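Local coordinates for protein LbaCas13a H328A (C2c2) (Lachnospiraceae bacterium NK4A179, PDB 5WLH) that binds pre-crRNA and, as an RNA-targeting CRISPR-Cas13a enzyme, probably cleaves RNA selected by its guide, at residues 564-572 against 977-985; 918-929 against 960-971. All blocks are in the same frame, centred on the assembly; numbering follows the deposited sequence.

Interaction 1: 564-572 against 977-985; sequences LQYFGGHSL and ISSEISDYF
Asp983 plugs the turn at Gly569-Ser571 with its carboxylate. OD1 takes the backbone N of Ser571 (2.9 Å), 30° out of the carboxylate plane, while OD2 receives Ser571 OG at 2.7 Å on its syn lone pair and the hydroxyl of Ser978 on its anti side. Ser978 OG in turn accepts from Glu980 N, an ST turn that steadies this second donor. Packing is tight at Gly569, whose CA lies 3.4 Å from Asp983 OD2, leaving no room for a side chain; Gly568, with positive phi, closes the Schellman motif ending helix 559-564. His570 lays one ring face over Asp983 OD1 and points CE1 at Ser982 O (3.3 Å). The Gln565 and Tyr984 side chains slide past each other in opposite directions, Gln565 CG 3.8 Å from Tyr984 CD1, with Gln565 OE1 held by Gln516. Towards solvent the contact thins to Glu980 CG, 4.0 Å from Ser571 OG, and the exposed Ser982. Water 1 links Gln565 O to Tyr984 OH, and water 2 ties His570 to Asp983 O. With an alanine at Asp983, both Ser571 donors and the Ser978 hydroxyl would probably lose their shared acceptor. Three donors converging on one largely buried carboxylate imply that it is probably ionised, pinning two loops far apart in sequence.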
loop_
_atom_site.group_PDB
_atom_site.type_symbol
_atom_site.label_atom_id
_atom_site.label_comp_id
_atom_site.label_asym_id
_atom_site.label_seq_id
_atom_site.Cartn_x
_atom_site.Cartn_y
_atom_site.Cartn_z
ATOM N N LEU A 564 21.082 13.262 -23.576
ATOM C CA LEU A 564 21.368 11.930 -24.078
ATOM C C LEU A 564 22.076 11.046 -23.051
ATOM O O LEU A 564 22.202 9.841 -23.291
ATOM C CB LEU A 564 22.181 12.030 -25.378
ATOM C CG LEU A 564 21.421 12.611 -26.582
ATOM C CD1 LEU A 564 22.323 12.762 -27.823
ATOM C CD2 LEU A 564 20.240 11.719 -26.899
ATOM N N GLN A 565 22.534 11.597 -21.919
ATOM C CA GLN A 565 22.995 10.737 -20.828
ATOM C C GLN A 565 21.900 9.766 -20.402
ATOM O O GLN A 565 22.179 8.626 -20.013
ATOM C CB GLN A 565 23.423 11.581 -19.626
ATOM C CG GLN A 565 24.697 12.375 -19.812
ATOM C CD GLN A 565 25.000 13.287 -18.633
ATOM O OE1 GLN A 565 24.689 12.967 -17.495
ATOM N NE2 GLN A 565 25.629 14.425 -18.910
ATOM N N TYR A 566 20.644 10.214 -20.453
ATOM C CA TYR A 566 19.491 9.397 -20.092
ATOM C C TYR A 566 19.060 8.464 -21.207
ATOM O O TYR A 566 18.214 7.588 -20.974
ATOM C CB TYR A 566 18.346 10.311 -19.686
ATOM C CG TYR A 566 18.697 11.049 -18.441
ATOM C CD1 TYR A 566 18.495 10.465 -17.202
ATOM C CD2 TYR A 566 19.298 12.303 -18.492
ATOM C CE1 TYR A 566 18.854 11.103 -16.045
ATOM C CE2 TYR A 566 19.651 12.958 -17.328
ATOM C CZ TYR A 566 19.433 12.348 -16.108
ATOM O OH TYR A 566 19.780 12.979 -14.938
ATOM N N PHE A 567 19.623 8.631 -22.400
ATOM C CA PHE A 567 19.450 7.699 -23.504
ATOM C C PHE A 567 20.746 6.934 -23.760
ATOM O O PHE A 567 21.071 6.600 -24.901
ATOM C CB PHE A 567 18.976 8.437 -24.757
ATOM C CG PHE A 567 17.586 9.031 -24.628
ATOM C CD1 PHE A 567 16.467 8.287 -24.966
ATOM C CD2 PHE A 567 17.408 10.324 -24.176
ATOM C CE1 PHE A 567 15.193 8.825 -24.849
ATOM C CE2 PHE A 567 16.136 10.872 -24.051
ATOM C CZ PHE A 567 15.026 10.120 -24.394
ATOM N N GLY A 568 21.507 6.694 -22.694
ATOM C CA GLY A 568 22.656 5.813 -22.726
ATOM C C GLY A 568 23.967 6.473 -23.099
ATOM O O GLY A 568 24.979 5.770 -23.204
ATOM N N GLY A 569 23.983 7.782 -23.293
ATOM C CA GLY A 569 25.193 8.516 -23.637
ATOM C C GLY A 569 25.177 8.994 -25.080
ATOM O O GLY A 569 24.802 8.257 -26.002
ATOM N N HIS A 570 25.610 10.244 -25.286
ATOM C CA HIS A 570 25.528 10.823 -26.622
ATOM C C HIS A 570 26.393 10.075 -27.628
ATOM O O HIS A 570 26.133 10.160 -28.837
ATOM C CB HIS A 570 25.886 12.315 -26.579
ATOM C CG HIS A 570 27.340 12.597 -26.367
ATOM N ND1 HIS A 570 27.860 12.937 -25.135
ATOM C CD2 HIS A 570 28.377 12.643 -27.238
ATOM C CE1 HIS A 570 29.158 13.157 -25.253
ATOM N NE2 HIS A 570 29.496 12.988 -26.519
ATOM N N SER A 571 27.381 9.308 -27.158
ATOM C CA SER A 571 28.210 8.522 -28.064
ATOM C C SER A 571 27.411 7.471 -28.819
ATOM O O SER A 571 27.858 7.009 -29.871
ATOM C CB SER A 571 29.350 7.851 -27.296
ATOM O OG SER A 571 28.895 6.705 -26.594
ATOM N N LEU A 572 26.241 7.088 -28.317
ATOM C CA LEU A 572 25.396 6.124 -29.005
ATOM C C LEU A 572 24.506 6.765 -30.060
ATOM O O LEU A 572 23.770 6.047 -30.747
ATOM C CB LEU A 572 24.524 5.371 -27.994
ATOM C CG LEU A 572 25.251 4.686 -26.835
ATOM C CD1 LEU A 572 24.242 4.233 -25.813
ATOM C CD2 LEU A 572 26.067 3.504 -27.352
ATOM N N ILE A 977 24.973 1.478 -18.677
ATOM C CA ILE A 977 25.823 2.655 -18.602
ATOM C C ILE A 977 26.829 2.614 -19.745
ATOM O O ILE A 977 27.365 1.550 -20.085
ATOM C CB ILE A 977 26.519 2.713 -17.231
ATOM C CG1 ILE A 977 25.470 2.759 -16.124
ATOM C CG2 ILE A 977 27.402 3.946 -17.117
ATOM C CD1 ILE A 977 24.501 3.906 -16.284
ATOM N N SER A 978 27.078 3.777 -20.343
ATOM C CA SER A 978 28.080 3.892 -21.393
ATOM C C SER A 978 29.461 3.507 -20.854
ATOM O O SER A 978 29.722 3.547 -19.653
ATOM C CB SER A 978 28.092 5.321 -21.940
ATOM O OG SER A 978 29.116 5.502 -22.901
ATOM N N SER A 979 30.349 3.105 -21.754
ATOM C CA SER A 979 31.729 2.887 -21.335
ATOM C C SER A 979 32.581 4.132 -21.521
ATOM O O SER A 979 33.770 4.113 -21.190
ATOM C CB SER A 979 32.350 1.713 -22.096
ATOM O OG SER A 979 32.096 1.817 -23.479
ATOM N N GLU A 980 31.997 5.207 -22.043
ATOM C CA GLU A 980 32.707 6.450 -22.312
ATOM C C GLU A 980 32.454 7.420 -21.164
ATOM O O GLU A 980 31.323 7.885 -20.969
ATOM C CB GLU A 980 32.249 7.050 -23.640
ATOM C CG GLU A 980 32.442 6.144 -24.847
ATOM C CD GLU A 980 33.901 5.797 -25.090
ATOM O OE1 GLU A 980 34.776 6.609 -24.714
ATOM O OE2 GLU A 980 34.169 4.716 -25.658
ATOM N N ILE A 981 33.510 7.730 -20.404
ATOM C CA ILE A 981 33.412 8.757 -19.370
ATOM C C ILE A 981 32.868 10.052 -19.958
ATOM O O ILE A 981 32.079 10.758 -19.318
ATOM C CB ILE A 981 34.780 8.981 -18.698
ATOM C CG1 ILE A 981 35.208 7.744 -17.909
ATOM C CG2 ILE A 981 34.741 10.206 -17.793
ATOM C CD1 ILE A 981 36.697 7.715 -17.565
ATOM N N SER A 982 33.272 10.375 -21.194
ATOM C CA SER A 982 32.885 11.629 -21.836
ATOM C C SER A 982 31.399 11.699 -22.140
ATOM O O SER A 982 30.900 12.779 -22.480
ATOM C CB SER A 982 33.669 11.829 -23.133
ATOM O OG SER A 982 33.520 10.715 -23.994
ATOM N N ASP A 983 30.685 10.578 -22.056
ATOM C CA ASP A 983 29.234 10.642 -22.155
ATOM C C ASP A 983 28.616 11.294 -20.930
ATOM O O ASP A 983 27.488 11.794 -21.010
ATOM C CB ASP A 983 28.651 9.245 -22.366
ATOM C CG ASP A 983 28.663 8.829 -23.822
ATOM O OD1 ASP A 983 28.837 9.716 -24.683
ATOM O OD2 ASP A 983 28.471 7.629 -24.110
ATOM N N TYR A 984 29.329 11.308 -19.806
ATOM C CA TYR A 984 28.788 11.807 -18.552
ATOM C C TYR A 984 29.547 12.989 -17.983
ATOM O O TYR A 984 28.967 13.759 -17.210
ATOM C CB TYR A 984 28.752 10.679 -17.509
ATOM C CG TYR A 984 27.971 9.483 -18.003
ATOM C CD1 TYR A 984 26.582 9.530 -18.107
ATOM C CD2 TYR A 984 28.617 8.321 -18.387
ATOM C CE1 TYR A 984 25.865 8.441 -18.577
ATOM C CE2 TYR A 984 27.914 7.231 -18.861
ATOM C CZ TYR A 984 26.535 7.294 -18.945
ATOM O OH TYR A 984 25.845 6.213 -19.419
ATOM N N PHE A 985 30.811 13.170 -18.351
ATOM C CA PHE A 985 31.603 14.273 -17.837
ATOM C C PHE A 985 32.472 14.823 -18.962
ATOM O O PHE A 985 32.805 14.118 -19.918
ATOM C CB PHE A 985 32.459 13.832 -16.640
ATOM C CG PHE A 985 31.659 13.281 -15.478
ATOM C CD1 PHE A 985 31.334 11.932 -15.411
ATOM C CD2 PHE A 985 31.252 14.106 -14.443
ATOM C CE1 PHE A 985 30.605 11.428 -14.344
ATOM C CE2 PHE A 985 30.525 13.602 -13.371
ATOM C CZ PHE A 985 30.204 12.267 -13.322
HETATM O O HOH W 1 23.225 6.328 -19.321
HETATM O O HOH W 2 25.998 12.050 -23.160
#

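Interaction 2: 918-929 against 960-971; sequences ANHMLGFLHSYK and ITDVDAVIDLSV. With nucleotides of chain B.
Ile960, Ile967 and Leu925 form the apolar seam between helices 918-929 and 960-971, which run antiparallel at 160° with axes 8.8 Å apart. Leu925 leans its CD2 branch on the first turns of the opposite helix, 4.0 Å from both Ile960 CG2 and Val963 CG1 and against the backbone of Asp964. Ile960 spreads its two branches: CG2 is overlain by the extended chain of Lys929, while CD1 meets the ring edge of Tyr928, 4.0 Å from CE2. Ile967 also divides its contacts. With CG1 anti to its carbonyl carbon (chi1 -59°), the Ile967 side chain crosses that of Met921 at about a right angle, CD1 3.9 Å from Met921 CG, and CG2 packs on Leu922 CB and Ala918 O. Leu922 is a knob in the hole formed by Asp964, Ile967, Asp968 and Val971. Along one flank the seam turns polar: His926 NE2 makes a weak, bent bond to Asp964 OD2 (2.7 Å, 125°), ring and carboxylate nearly coplanar, and water 3 bridges NE2 to Asp964 OD1. Glu670 ties the far end, in a salt bridge with Lys929 and a hydrogen bond with Thr961. At the other end Val971 CG1 rests 3.3 Å from O4' of U35 of chain B, and the Asn919 amide lies by C5 and C6 of its base. Branched aliphatic groups thus hold the helices together, a buried histidine-aspartate pair with its water borders them, and the Val971 end extends the same surface to the bound RNA.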
loop_
_atom_site.group_PDB
_atom_site.type_symbol
_atom_site.label_atom_id
_atom_site.label_comp_id
_atom_site.label_asym_id
_atom_site.label_seq_id
_atom_site.Cartn_x
_atom_site.Cartn_y
_atom_site.Cartn_z
ATOM N N ALA A 918 12.184 1.644 -12.903
ATOM C CA ALA A 918 11.550 1.092 -14.096
ATOM C C ALA A 918 11.117 -0.345 -13.843
ATOM O O ALA A 918 10.038 -0.767 -14.284
ATOM C CB ALA A 918 12.509 1.165 -15.293
ATOM N N ASN A 919 11.947 -1.106 -13.122
ATOM C CA ASN A 919 11.577 -2.474 -12.772
ATOM C C ASN A 919 10.315 -2.492 -11.925
ATOM O O ASN A 919 9.421 -3.324 -12.135
ATOM C CB ASN A 919 12.735 -3.155 -12.023
ATOM C CG ASN A 919 12.382 -4.566 -11.559
ATOM O OD1 ASN A 919 12.308 -5.474 -12.368
ATOM N ND2 ASN A 919 12.168 -4.748 -10.244
ATOM N N HIS A 920 10.241 -1.599 -10.941
ATOM C CA HIS A 920 9.030 -1.489 -10.127
ATOM C C HIS A 920 7.817 -1.117 -10.977
ATOM O O HIS A 920 6.727 -1.677 -10.800
ATOM C CB HIS A 920 9.218 -0.433 -9.035
ATOM C CG HIS A 920 10.078 -0.859 -7.888
ATOM N ND1 HIS A 920 10.059 -2.135 -7.368
ATOM C CD2 HIS A 920 10.950 -0.156 -7.124
ATOM C CE1 HIS A 920 10.902 -2.210 -6.355
ATOM N NE2 HIS A 920 11.453 -1.022 -6.182
ATOM N N MET A 921 7.978 -0.148 -11.881
ATOM C CA MET A 921 6.888 0.222 -12.776
ATOM C C MET A 921 6.425 -0.972 -13.594
ATOM O O MET A 921 5.227 -1.218 -13.719
ATOM C CB MET A 921 7.322 1.362 -13.703
ATOM C CG MET A 921 6.210 1.907 -14.581
ATOM S SD MET A 921 6.915 3.242 -15.585
ATOM C CE MET A 921 5.455 4.191 -16.000
ATOM N N LEU A 922 7.366 -1.754 -14.121
ATOM C CA LEU A 922 6.992 -2.955 -14.853
ATOM C C LEU A 922 6.230 -3.923 -13.957
ATOM O O LEU A 922 5.235 -4.525 -14.387
ATOM C CB LEU A 922 8.246 -3.615 -15.421
ATOM C CG LEU A 922 8.044 -4.745 -16.415
ATOM C CD1 LEU A 922 7.046 -4.335 -17.513
ATOM C CD2 LEU A 922 9.407 -5.104 -17.004
ATOM N N GLY A 923 6.670 -4.071 -12.710
ATOM C CA GLY A 923 5.977 -4.948 -11.782
ATOM C C GLY A 923 4.553 -4.491 -11.501
ATOM O O GLY A 923 3.647 -5.308 -11.367
ATOM N N PHE A 924 4.338 -3.172 -11.421
ATOM C CA PHE A 924 2.989 -2.661 -11.201
ATOM C C PHE A 924 2.098 -2.941 -12.407
ATOM O O PHE A 924 0.904 -3.227 -12.264
ATOM C CB PHE A 924 3.044 -1.159 -10.918
ATOM C CG PHE A 924 3.440 -0.826 -9.496
ATOM C CD1 PHE A 924 2.807 -1.444 -8.439
ATOM C CD2 PHE A 924 4.440 0.104 -9.233
ATOM C CE1 PHE A 924 3.182 -1.143 -7.115
ATOM C CE2 PHE A 924 4.803 0.409 -7.923
ATOM C CZ PHE A 924 4.162 -0.206 -6.880
ATOM N N LEU A 925 2.654 -2.822 -13.606
ATOM C CA LEU A 925 1.895 -3.185 -14.793
ATOM C C LEU A 925 1.487 -4.649 -14.735
ATOM O O LEU A 925 0.337 -4.995 -15.025
ATOM C CB LEU A 925 2.710 -2.909 -16.044
ATOM C CG LEU A 925 1.936 -3.228 -17.323
ATOM C CD1 LEU A 925 0.877 -2.163 -17.523
ATOM C CD2 LEU A 925 2.897 -3.272 -18.522
ATOM N N HIS A 926 2.435 -5.526 -14.384
ATOM C CA HIS A 926 2.116 -6.946 -14.266
ATOM C C HIS A 926 1.024 -7.195 -13.242
ATOM O O HIS A 926 0.127 -8.027 -13.464
ATOM C CB HIS A 926 3.346 -7.727 -13.849
ATOM C CG HIS A 926 4.452 -7.672 -14.842
ATOM N ND1 HIS A 926 5.751 -7.985 -14.506
ATOM C CD2 HIS A 926 4.464 -7.346 -16.156
ATOM C CE1 HIS A 926 6.518 -7.855 -15.574
ATOM N NE2 HIS A 926 5.766 -7.470 -16.585
ATOM N N SER A 927 1.124 -6.531 -12.090
ATOM C CA SER A 927 0.143 -6.719 -11.030
ATOM C C SER A 927 -1.225 -6.237 -11.482
ATOM O O SER A 927 -2.246 -6.875 -11.198
ATOM C CB SER A 927 0.595 -5.983 -9.761
ATOM O OG SER A 927 1.745 -6.608 -9.207
ATOM N N TYR A 928 -1.260 -5.112 -12.201
ATOM C CA TYR A 928 -2.513 -4.638 -12.778
ATOM C C TYR A 928 -3.128 -5.688 -13.697
ATOM O O TYR A 928 -4.323 -6.002 -13.602
ATOM C CB TYR A 928 -2.256 -3.334 -13.541
ATOM C CG TYR A 928 -3.437 -2.903 -14.372
ATOM C CD1 TYR A 928 -4.495 -2.224 -13.782
ATOM C CD2 TYR A 928 -3.499 -3.168 -15.728
ATOM C CE1 TYR A 928 -5.581 -1.853 -14.505
ATOM C CE2 TYR A 928 -4.600 -2.778 -16.483
ATOM C CZ TYR A 928 -5.629 -2.103 -15.853
ATOM O OH TYR A 928 -6.739 -1.688 -16.537
ATOM N N LYS A 929 -2.328 -6.223 -14.624
ATOM C CA LYS A 929 -2.888 -7.136 -15.615
ATOM C C LYS A 929 -3.442 -8.391 -14.947
ATOM O O LYS A 929 -4.531 -8.864 -15.297
ATOM C CB LYS A 929 -1.825 -7.498 -16.643
ATOM C CG LYS A 929 -2.360 -8.368 -17.790
ATOM C CD LYS A 929 -1.251 -8.688 -18.788
ATOM C CE LYS A 929 -1.812 -9.469 -19.983
ATOM N NZ LYS A 929 -0.884 -9.460 -21.146
ATOM N N ILE A 960 -1.457 -3.820 -23.524
ATOM C CA ILE A 960 -0.581 -3.967 -22.365
ATOM C C ILE A 960 0.717 -4.663 -22.751
ATOM O O ILE A 960 1.786 -4.343 -22.215
ATOM C CB ILE A 960 -1.306 -4.714 -21.236
ATOM C CG1 ILE A 960 -2.381 -3.810 -20.628
ATOM C CG2 ILE A 960 -0.291 -5.166 -20.143
ATOM C CD1 ILE A 960 -3.415 -4.556 -19.806
ATOM N N THR A 961 0.651 -5.623 -23.687
ATOM C CA THR A 961 1.868 -6.302 -24.140
ATOM C C THR A 961 2.858 -5.319 -24.760
ATOM O O THR A 961 4.070 -5.476 -24.606
ATOM C CB THR A 961 1.518 -7.424 -25.128
ATOM O OG1 THR A 961 0.634 -8.357 -24.491
ATOM C CG2 THR A 961 2.775 -8.178 -25.579
ATOM N N ASP A 962 2.362 -4.290 -25.462
ATOM C CA ASP A 962 3.259 -3.271 -25.995
ATOM C C ASP A 962 3.813 -2.390 -24.890
ATOM O O ASP A 962 5.000 -2.046 -24.904
ATOM C CB ASP A 962 2.547 -2.399 -27.026
ATOM C CG ASP A 962 2.271 -3.139 -28.316
ATOM O OD1 ASP A 962 2.890 -4.208 -28.542
ATOM O OD2 ASP A 962 1.437 -2.646 -29.091
ATOM N N VAL A 963 2.961 -1.987 -23.947
ATOM C CA VAL A 963 3.432 -1.181 -22.827
ATOM C C VAL A 963 4.510 -1.928 -22.082
ATOM O O VAL A 963 5.548 -1.364 -21.717
ATOM C CB VAL A 963 2.274 -0.817 -21.888
ATOM C CG1 VAL A 963 2.814 0.029 -20.728
ATOM C CG2 VAL A 963 1.226 -0.039 -22.662
ATOM N N ASP A 964 4.251 -3.213 -21.825
ATOM C CA ASP A 964 5.209 -4.077 -21.160
ATOM C C ASP A 964 6.550 -4.061 -21.874
ATOM O O ASP A 964 7.590 -3.814 -21.256
ATOM C CB ASP A 964 4.640 -5.489 -21.071
ATOM C CG ASP A 964 5.443 -6.383 -20.146
ATOM O OD1 ASP A 964 6.573 -6.768 -20.524
ATOM O OD2 ASP A 964 4.963 -6.685 -19.026
ATOM N N ALA A 965 6.538 -4.292 -23.193
ATOM C CA ALA A 965 7.785 -4.346 -23.943
ATOM C C ALA A 965 8.512 -3.016 -23.888
ATOM O O ALA A 965 9.743 -2.976 -23.822
ATOM C CB ALA A 965 7.497 -4.732 -25.394
ATOM N N VAL A 966 7.766 -1.911 -23.921
ATOM C CA VAL A 966 8.399 -0.600 -23.867
ATOM C C VAL A 966 9.066 -0.389 -22.518
ATOM O O VAL A 966 10.224 0.039 -22.439
ATOM C CB VAL A 966 7.369 0.501 -24.146
ATOM C CG1 VAL A 966 7.960 1.826 -23.795
ATOM C CG2 VAL A 966 6.944 0.471 -25.629
ATOM N N ILE A 967 8.329 -0.644 -21.435
ATOM C CA ILE A 967 8.921 -0.447 -20.115
ATOM C C ILE A 967 10.111 -1.370 -19.932
ATOM O O ILE A 967 11.146 -0.966 -19.398
ATOM C CB ILE A 967 7.882 -0.660 -19.006
ATOM C CG1 ILE A 967 6.712 0.304 -19.166
ATOM C CG2 ILE A 967 8.549 -0.431 -17.631
ATOM C CD1 ILE A 967 5.672 0.160 -18.055
ATOM N N ASP A 968 9.973 -2.628 -20.366
ATOM C CA ASP A 968 11.068 -3.589 -20.272
ATOM C C ASP A 968 12.300 -3.089 -21.014
ATOM O O ASP A 968 13.435 -3.251 -20.534
ATOM C CB ASP A 968 10.610 -4.941 -20.815
ATOM C CG ASP A 968 11.742 -5.955 -20.892
ATOM O OD1 ASP A 968 12.008 -6.627 -19.880
ATOM O OD2 ASP A 968 12.374 -6.064 -21.969
ATOM N N LEU A 969 12.096 -2.456 -22.175
ATOM C CA LEU A 969 13.214 -1.847 -22.890
ATOM C C LEU A 969 13.883 -0.794 -22.021
ATOM O O LEU A 969 15.113 -0.758 -21.917
ATOM C CB LEU A 969 12.735 -1.257 -24.224
ATOM C CG LEU A 969 13.753 -0.396 -24.978
ATOM C CD1 LEU A 969 13.712 -0.653 -26.490
ATOM C CD2 LEU A 969 13.541 1.101 -24.690
ATOM N N SER A 970 13.084 0.020 -21.320
ATOM C CA SER A 970 13.645 1.011 -20.410
ATOM C C SER A 970 14.389 0.360 -19.248
ATOM O O SER A 970 15.489 0.799 -18.889
ATOM C CB SER A 970 12.531 1.927 -19.893
ATOM O OG SER A 970 12.120 2.804 -20.917
ATOM N N VAL A 971 13.814 -0.681 -18.639
ATOM C CA VAL A 971 14.507 -1.350 -17.535
ATOM C C VAL A 971 15.924 -1.714 -17.958
ATOM O O VAL A 971 16.905 -1.413 -17.270
ATOM C CB VAL A 971 13.735 -2.604 -17.081
ATOM C CG1 VAL A 971 14.565 -3.410 -16.062
ATOM C CG2 VAL A 971 12.392 -2.235 -16.487
ATOM P P U B 35 15.149 -8.553 -13.785
ATOM O OP1 U B 35 13.701 -8.312 -13.974
ATOM O OP2 U B 35 15.774 -9.373 -14.851
ATOM O "O5'" U B 35 15.943 -7.191 -13.651
ATOM C "C5'" U B 35 16.276 -6.418 -14.782
ATOM C "C4'" U B 35 17.121 -5.255 -14.352
ATOM O "O4'" U B 35 16.362 -4.409 -13.458
ATOM C "C3'" U B 35 18.345 -5.636 -13.543
ATOM O "O3'" U B 35 19.400 -6.034 -14.387
ATOM C "C2'" U B 35 18.637 -4.370 -12.750
ATOM O "O2'" U B 35 19.380 -3.450 -13.529
ATOM C "C1'" U B 35 17.222 -3.809 -12.518
ATOM N N1 U B 35 16.734 -4.130 -11.160
ATOM C C2 U B 35 17.150 -3.282 -10.159
ATOM O O2 U B 35 17.845 -2.304 -10.363
ATOM N N3 U B 35 16.704 -3.606 -8.911
ATOM C C4 U B 35 15.924 -4.688 -8.566
ATOM O O4 U B 35 15.634 -4.839 -7.378
ATOM C C5 U B 35 15.540 -5.530 -9.654
ATOM C C6 U B 35 15.948 -5.230 -10.893
HETATM O O HOH W 3 7.614 -8.269 -18.748
#

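In the fold
Interaction 2 is nested along the chain inside the long loop that interaction 1 closes: 564-572 comes first, then 918-929 and 960-971, and 977-985 last. Helix 960-974 connects them: it supplies one side of interaction 2 and leads, after two intervening residues, into the 977-985 side of interaction 1. Helix 486-517 touches both, through Tyr505 beside Met921 and Gln516 bonded to Gln565. Their centres are 24 Å apart and their nearest atoms about 8 Å, on the same side of the chain's centre, with interaction 1 farther out. A buried helix pair beside the RNA thus continues into a loop fastened to a distant part of the sequence.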